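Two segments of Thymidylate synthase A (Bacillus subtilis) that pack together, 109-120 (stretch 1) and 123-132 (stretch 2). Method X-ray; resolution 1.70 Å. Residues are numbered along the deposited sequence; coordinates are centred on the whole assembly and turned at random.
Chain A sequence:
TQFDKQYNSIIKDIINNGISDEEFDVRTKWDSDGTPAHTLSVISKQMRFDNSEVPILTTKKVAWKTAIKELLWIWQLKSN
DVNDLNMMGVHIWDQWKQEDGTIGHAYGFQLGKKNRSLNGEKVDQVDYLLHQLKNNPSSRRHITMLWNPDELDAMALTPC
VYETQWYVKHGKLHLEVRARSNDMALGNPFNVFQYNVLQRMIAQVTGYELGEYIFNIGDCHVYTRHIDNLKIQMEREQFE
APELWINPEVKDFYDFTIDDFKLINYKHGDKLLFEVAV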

# COMPACT_ATOMS: atom_id res chain seq x y z
N PHE A 109 -8.77 -14.25 -10.79
CA PHE A 109 -9.17 -15.36 -9.93
C PHE A 109 -9.41 -14.84 -8.49
O PHE A 109 -10.43 -15.17 -7.87
N GLN A 110 -8.55 -13.94 -8.00
CA GLN A 110 -8.71 -13.45 -6.65
C GLN A 110 -9.96 -12.57 -6.54
O GLN A 110 -10.61 -12.54 -5.50
N LEU A 111 -10.21 -11.76 -7.57
CA LEU A 111 -11.38 -10.85 -7.58
C LEU A 111 -12.75 -11.56 -7.71
O LEU A 111 -13.83 -10.95 -7.43
N GLY A 112 -12.69 -12.85 -8.10
CA GLY A 112 -13.91 -13.60 -8.33
C GLY A 112 -14.23 -14.63 -7.26
O GLY A 112 -15.32 -15.21 -7.32
N LYS A 113 -13.34 -14.82 -6.26
CA LYS A 113 -13.55 -15.80 -5.23
C LYS A 113 -14.70 -15.34 -4.33
O LYS A 113 -14.66 -14.25 -3.82
N LYS A 114 -15.70 -16.17 -4.11
CA LYS A 114 -16.84 -15.74 -3.25
C LYS A 114 -16.41 -15.96 -1.81
O LYS A 114 -16.58 -17.03 -1.29
N ASN A 115 -15.88 -14.93 -1.15
CA ASN A 115 -15.35 -15.10 0.17
C ASN A 115 -15.88 -14.14 1.22
O ASN A 115 -15.43 -14.20 2.36
N ARG A 116 -16.80 -13.25 0.86
CA ARG A 116 -17.36 -12.33 1.83
C ARG A 116 -18.88 -12.60 2.03
O ARG A 116 -19.60 -12.80 1.08
N SER A 117 -19.36 -12.65 3.29
CA SER A 117 -20.82 -12.85 3.49
C SER A 117 -21.56 -11.49 3.39
O SER A 117 -21.18 -10.55 4.05
N LEU A 118 -22.60 -11.39 2.58
CA LEU A 118 -23.32 -10.16 2.53
C LEU A 118 -24.80 -10.48 2.27
O LEU A 118 -25.11 -11.13 1.29
N ASN A 119 -25.68 -10.10 3.19
CA ASN A 119 -27.14 -10.27 3.06
C ASN A 119 -27.57 -11.66 2.77
O ASN A 119 -28.41 -11.89 1.88
N GLY A 120 -26.92 -12.61 3.39
CA GLY A 120 -27.33 -14.00 3.17
C GLY A 120 -26.76 -14.75 1.96
O GLY A 120 -27.14 -15.88 1.70
N VAL A 123 -20.24 -13.45 -1.57
CA VAL A 123 -20.03 -12.54 -2.67
C VAL A 123 -18.50 -12.36 -2.79
O VAL A 123 -17.80 -12.59 -1.82
N ASP A 124 -18.01 -11.90 -3.96
CA ASP A 124 -16.56 -11.68 -4.18
C ASP A 124 -16.15 -10.23 -3.80
O ASP A 124 -17.00 -9.37 -3.40
N GLN A 125 -14.88 -9.91 -3.98
CA GLN A 125 -14.40 -8.58 -3.61
C GLN A 125 -14.99 -7.46 -4.38
O GLN A 125 -15.09 -6.36 -3.89
N VAL A 126 -15.31 -7.68 -5.65
CA VAL A 126 -15.80 -6.58 -6.46
C VAL A 126 -17.28 -6.29 -6.07
O VAL A 126 -17.63 -5.13 -5.83
N ASP A 127 -18.14 -7.32 -5.99
CA ASP A 127 -19.52 -7.05 -5.57
C ASP A 127 -19.61 -6.56 -4.14
O ASP A 127 -20.44 -5.68 -3.84
N TYR A 128 -18.66 -6.98 -3.30
CA TYR A 128 -18.70 -6.53 -1.95
C TYR A 128 -18.34 -5.02 -1.96
O TYR A 128 -19.02 -4.16 -1.36
N LEU A 129 -17.29 -4.66 -2.71
CA LEU A 129 -16.90 -3.25 -2.80
C LEU A 129 -18.03 -2.40 -3.38
O LEU A 129 -18.35 -1.32 -2.83
N LEU A 130 -18.68 -2.86 -4.46
CA LEU A 130 -19.74 -2.03 -5.10
C LEU A 130 -20.88 -1.72 -4.10
O LEU A 130 -21.29 -0.54 -3.91
N HIS A 131 -21.24 -2.76 -3.34
CA HIS A 131 -22.29 -2.66 -2.34
C HIS A 131 -21.88 -1.66 -1.25
O HIS A 131 -22.64 -0.80 -0.86
N GLN A 132 -20.65 -1.81 -0.74
CA GLN A 132 -20.14 -0.96 0.36
C GLN A 132 -19.94 0.52 0.01
O GLN A 132 -20.23 1.41 0.83

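A cation laid flat on an aromatic ring gives this contact its most distinctive feature. The guanidinium of Arg116, its side chain folded through three successive m rotamers, stacks on one face of Tyr128 (chi1 t), with Arg116 CZ 4.0 Å from the centroid of the Tyr128 ring. The backbone also pairs here: Arg116 and Val123 form an antiparallel bridge, Arg116 N to Val123 O at 2.9 Å and Val123 N to Arg116 O at 2.8 Å, and their side chains share one face of the sheet.

Farther along the strand, Leu118 (t, p) points toward the helix. Leu118 CB meets Val123 CG1 at 4.1 Å, while Leu118 CD2 sits over the His131 ring, 3.9 Å from the centroid, in a CH-pi contact.

Asp124 (p) illustrates how one carboxylate can serve two roles. Asp124 OD1 caps the helix, accepting from Asp127 N at 2.9 Å and weakly from Val126 N at 3.0 Å; Asp124 OD2 forms a salt bridge with Lys114 NZ at 2.7 Å. Nearby, Leu111 CB packs on Val126 CG2 at 3.9 Å.

Two waters add polar links between the stretches. One molecule accepts from Gln125 N and lies 2.8 Å from Lys113 O; a second accepts from Gln125 NE2 at 3.1 Å and donates to Gln110 O at 2.8 Å, bridging the same two atoms that the weak direct bond joins, Gln125 NE2 to Gln110 O (3.4 Å).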

# COMPACT_ATOMS: atom_id res chain seq x y z
CB PHE A 109 -8.09 -16.42 -9.90
CG PHE A 109 -8.47 -17.62 -9.07
CD1 PHE A 109 -9.24 -18.65 -9.64
CD2 PHE A 109 -8.14 -17.67 -7.72
CE1 PHE A 109 -9.67 -19.72 -8.81
CE2 PHE A 109 -8.59 -18.71 -6.90
CZ PHE A 109 -9.35 -19.74 -7.45
CB GLN A 110 -7.46 -12.66 -6.24
CG GLN A 110 -6.22 -13.64 -5.95
CD GLN A 110 -6.56 -14.69 -4.90
OE1 GLN A 110 -7.27 -14.37 -3.92
NE2 GLN A 110 -6.09 -15.91 -5.06
CB LEU A 111 -11.25 -9.78 -8.69
CG LEU A 111 -10.13 -8.75 -8.35
CD1 LEU A 111 -10.01 -7.69 -9.40
CD2 LEU A 111 -10.27 -8.07 -6.96
CB LYS A 113 -12.27 -15.87 -4.41
CG LYS A 113 -12.01 -17.10 -3.67
CD LYS A 113 -10.49 -17.27 -3.50
CE LYS A 113 -10.24 -18.48 -2.75
NZ LYS A 113 -8.88 -18.47 -2.21
CB LYS A 114 -18.11 -16.56 -3.58
CG LYS A 114 -18.53 -16.54 -5.06
CD LYS A 114 -18.75 -15.13 -5.52
CE LYS A 114 -19.09 -15.04 -7.04
NZ LYS A 114 -18.02 -14.37 -7.91
CB ASN A 115 -13.80 -15.08 0.10
CG ASN A 115 -13.24 -13.84 -0.68
OD1 ASN A 115 -13.90 -12.84 -0.84
ND2 ASN A 115 -11.98 -13.92 -1.11
CB ARG A 116 -17.22 -10.88 1.37
CG ARG A 116 -15.80 -10.40 1.04
CD ARG A 116 -14.88 -10.41 2.26
NE ARG A 116 -15.54 -9.95 3.47
CZ ARG A 116 -15.43 -8.72 3.97
NH1 ARG A 116 -14.73 -7.78 3.35
NH2 ARG A 116 -15.91 -8.47 5.17
CB SER A 117 -21.07 -13.41 4.88
OG SER A 117 -20.26 -14.54 5.11
CB LEU A 118 -22.79 -9.34 1.36
CG LEU A 118 -23.48 -7.97 1.19
CD1 LEU A 118 -23.17 -7.06 2.38
CD2 LEU A 118 -23.01 -7.39 -0.10
CB ASN A 119 -27.67 -9.34 1.97
CG ASN A 119 -27.53 -7.89 2.34
OD1 ASN A 119 -27.40 -7.57 3.51
ND2 ASN A 119 -27.45 -7.01 1.35
CB VAL A 123 -20.83 -11.30 -2.13
CG1 VAL A 123 -19.98 -10.18 -1.49
CG2 VAL A 123 -22.08 -11.03 -2.91
CB ASP A 124 -16.18 -12.10 -5.64
CG ASP A 124 -16.83 -11.22 -6.70
OD1 ASP A 124 -16.97 -9.96 -6.52
OD2 ASP A 124 -17.26 -11.79 -7.72
CB GLN A 125 -12.87 -8.54 -3.81
CG GLN A 125 -12.07 -9.39 -2.76
CD GLN A 125 -10.57 -9.10 -2.90
OE1 GLN A 125 -10.15 -7.90 -2.77
NE2 GLN A 125 -9.77 -10.12 -3.25
CB VAL A 126 -15.70 -6.93 -7.95
CG1 VAL A 126 -16.30 -5.81 -8.80
CG2 VAL A 126 -14.23 -7.22 -8.34
CB ASP A 127 -20.35 -8.33 -5.72
CG ASP A 127 -20.60 -8.67 -7.19
OD1 ASP A 127 -20.67 -7.74 -8.05
OD2 ASP A 127 -20.64 -9.88 -7.46
CB TYR A 128 -17.67 -7.29 -1.10
CG TYR A 128 -17.78 -6.89 0.35
CD1 TYR A 128 -18.77 -7.44 1.18
CD2 TYR A 128 -16.94 -5.92 0.89
CE1 TYR A 128 -18.90 -7.06 2.49
CE2 TYR A 128 -17.06 -5.53 2.19
CZ TYR A 128 -18.02 -6.12 2.98
OH TYR A 128 -17.94 -5.84 4.32
CB LEU A 129 -15.67 -3.12 -3.79
CG LEU A 129 -15.25 -1.63 -4.13
CD1 LEU A 129 -14.73 -0.93 -2.86
CD2 LEU A 129 -14.21 -1.53 -5.31
CB LEU A 130 -20.28 -2.75 -6.33
CG LEU A 130 -19.35 -2.64 -7.55
CD1 LEU A 130 -19.94 -3.47 -8.60
CD2 LEU A 130 -19.08 -1.19 -8.11
CB HIS A 131 -22.60 -4.01 -1.75
CG HIS A 131 -23.62 -3.95 -0.61
ND1 HIS A 131 -23.28 -3.59 0.67
CD2 HIS A 131 -24.96 -4.12 -0.61
CE1 HIS A 131 -24.37 -3.51 1.41
NE2 HIS A 131 -25.40 -3.83 0.66
CB GLN A 132 -18.84 -1.56 0.91
CG GLN A 132 -19.09 -2.91 1.69
CD GLN A 132 -20.02 -2.70 2.94
OE1 GLN A 132 -21.20 -2.97 2.89
NE2 GLN A 132 -19.47 -2.18 4.01
O HOH W 1 -12.92 -12.07 -3.96
O HOH W 2 -9.68 -13.21 -2.92